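Local atomic coordinates of FabMG, novel types of Enoyl-acyl carrier protein reductase (Uncultured bacterium, PDB entry 6KI9), a protein that probably catalyses the reduction of enoyl-acyl carrier protein with a nicotinamide cofactor, a step of fatty acid elongation. Residues Gly407-His412 and Asp427-Gln432. Numbering follows the deposited sequence.
Sequences GPLMFH and DVIAKQ
Leu409 of the kinked helix 394-413 carries the apolar contact, its two methyls meeting side chains of helix 426-436 about one turn before Gln432. CD1 meets the terminal methyl of Ile429, CD1 to CD1 3.7 Å, the two side chains lying nearly perpendicular. CD2 goes to Val428, touching CG2 at 3.9 Å. Leu409 keeps CG opposite its own carbonyl carbon, which turns its methyls toward Val428 and Ile429.

The side chain of Gln432 lies along one flank of Leu409. With CG anti to the backbone N (chi1 172°) and a bend at chi2 of 73°, this side chain runs past Leu409 in the opposite direction, so that NE2 lies 3.4 Å from Leu409 CD2. The other end of its amide rests on the proline ring, OE1 being 3.8 Å from Pro408 CG.

The polar link is indirect. One water, in the plane of the His412 ring at its edge, lies 2.6 Å from His412 ND1 and accepts from Gln432 NE2 at 2.8 Å. Replacing Gln432, an alanine here would probably leave this water without its Gln432 partner and uncover Pro408 and one flank of Leu409.

Pro11 and Val10 of the N-terminal loop add to the packing at Leu409 and Gln432. The axes of segments 407-412 and 427-432 cross at 101°, 10.4 Å apart at closest approach, a nearly perpendicular helix packing joined by side chains and a water. Strand 421-423, an edge of the parallel part of the Rossmann-like sheet, lies between the two helices in sequence, so this buried contact packs the last helix of the chain, 426-436, against helix 394-413, which precedes that strand.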
# COMPACT_ATOMS: atom_id res chain seq x y z
N GLY A 407 -1.29 -10.61 7.11
CA GLY A 407 -0.69 -11.70 6.33
C GLY A 407 -1.58 -12.94 6.12
O GLY A 407 -1.90 -13.30 4.96
N PRO A 408 -1.96 -13.62 7.21
CA PRO A 408 -2.82 -14.80 7.09
C PRO A 408 -4.21 -14.49 6.53
O PRO A 408 -4.76 -15.34 5.81
CB PRO A 408 -2.92 -15.33 8.53
CG PRO A 408 -2.47 -14.21 9.40
CD PRO A 408 -1.50 -13.41 8.59
N LEU A 409 -4.76 -13.31 6.83
CA LEU A 409 -6.06 -12.93 6.28
C LEU A 409 -6.03 -12.95 4.76
O LEU A 409 -6.88 -13.57 4.12
CB LEU A 409 -6.49 -11.54 6.76
CG LEU A 409 -7.13 -11.45 8.14
CD1 LEU A 409 -7.36 -10.00 8.51
CD2 LEU A 409 -8.44 -12.22 8.17
N MET A 410 -5.05 -12.27 4.17
CA MET A 410 -4.95 -12.20 2.72
C MET A 410 -4.58 -13.56 2.14
O MET A 410 -5.17 -13.98 1.13
CB MET A 410 -3.93 -11.14 2.30
CG MET A 410 -4.43 -9.72 2.53
SD MET A 410 -3.20 -8.45 2.15
CE MET A 410 -2.92 -8.81 0.41
N PHE A 411 -3.64 -14.24 2.77
CA PHE A 411 -3.18 -15.51 2.22
C PHE A 411 -4.32 -16.51 2.14
O PHE A 411 -4.48 -17.20 1.14
CB PHE A 411 -2.03 -16.09 3.05
CG PHE A 411 -1.43 -17.33 2.43
CD1 PHE A 411 -0.72 -17.24 1.25
CD2 PHE A 411 -1.60 -18.57 3.02
CE1 PHE A 411 -0.16 -18.37 0.66
CE2 PHE A 411 -1.06 -19.71 2.43
CZ PHE A 411 -0.34 -19.60 1.26
N HIS A 412 -5.12 -16.58 3.20
CA HIS A 412 -6.18 -17.58 3.25
C HIS A 412 -7.42 -17.15 2.48
O HIS A 412 -8.06 -17.98 1.83
CB HIS A 412 -6.54 -17.89 4.70
CG HIS A 412 -5.44 -18.56 5.47
ND1 HIS A 412 -5.18 -18.27 6.79
CD2 HIS A 412 -4.54 -19.50 5.10
CE1 HIS A 412 -4.16 -19.01 7.20
NE2 HIS A 412 -3.76 -19.76 6.19
N ASP A 427 -12.09 -4.82 12.83
CA ASP A 427 -12.87 -5.94 13.36
C ASP A 427 -12.27 -7.29 12.98
O ASP A 427 -11.98 -8.12 13.85
CB ASP A 427 -14.34 -5.83 12.92
CG ASP A 427 -14.52 -5.80 11.41
OD1 ASP A 427 -13.63 -5.33 10.68
OD2 ASP A 427 -15.60 -6.23 10.95
N VAL A 428 -12.02 -7.51 11.69
CA VAL A 428 -11.55 -8.81 11.22
C VAL A 428 -10.07 -8.99 11.57
O VAL A 428 -9.63 -10.10 11.84
CB VAL A 428 -11.80 -8.99 9.69
CG1 VAL A 428 -10.87 -8.12 8.86
CG2 VAL A 428 -11.67 -10.46 9.32
N ILE A 429 -9.32 -7.89 11.61
CA ILE A 429 -7.93 -7.93 12.08
C ILE A 429 -7.87 -8.40 13.54
O ILE A 429 -7.08 -9.28 13.89
CB ILE A 429 -7.26 -6.54 11.94
CG1 ILE A 429 -7.14 -6.14 10.47
CG2 ILE A 429 -5.90 -6.52 12.64
CD1 ILE A 429 -6.02 -6.83 9.75
N ALA A 430 -8.73 -7.83 14.39
CA ALA A 430 -8.77 -8.23 15.79
C ALA A 430 -9.23 -9.69 15.96
O ALA A 430 -8.66 -10.43 16.77
CB ALA A 430 -9.68 -7.29 16.57
N LYS A 431 -10.23 -10.10 15.19
CA LYS A 431 -10.65 -11.49 15.18
C LYS A 431 -9.50 -12.43 14.84
O LYS A 431 -9.25 -13.42 15.54
CB LYS A 431 -11.81 -11.69 14.20
CG LYS A 431 -13.11 -11.04 14.67
CD LYS A 431 -14.24 -11.26 13.68
CE LYS A 431 -15.52 -10.60 14.18
NZ LYS A 431 -16.61 -10.67 13.18
N GLN A 432 -8.79 -12.11 13.76
CA GLN A 432 -7.66 -12.93 13.32
C GLN A 432 -6.58 -13.00 14.39
O GLN A 432 -6.06 -14.07 14.69
CB GLN A 432 -7.08 -12.38 12.02
CG GLN A 432 -5.78 -13.04 11.59
CD GLN A 432 -5.97 -14.45 11.05
OE1 GLN A 432 -5.33 -15.39 11.52
NE2 GLN A 432 -6.81 -14.59 10.03
O HOH W 1 -6.72 -16.95 8.44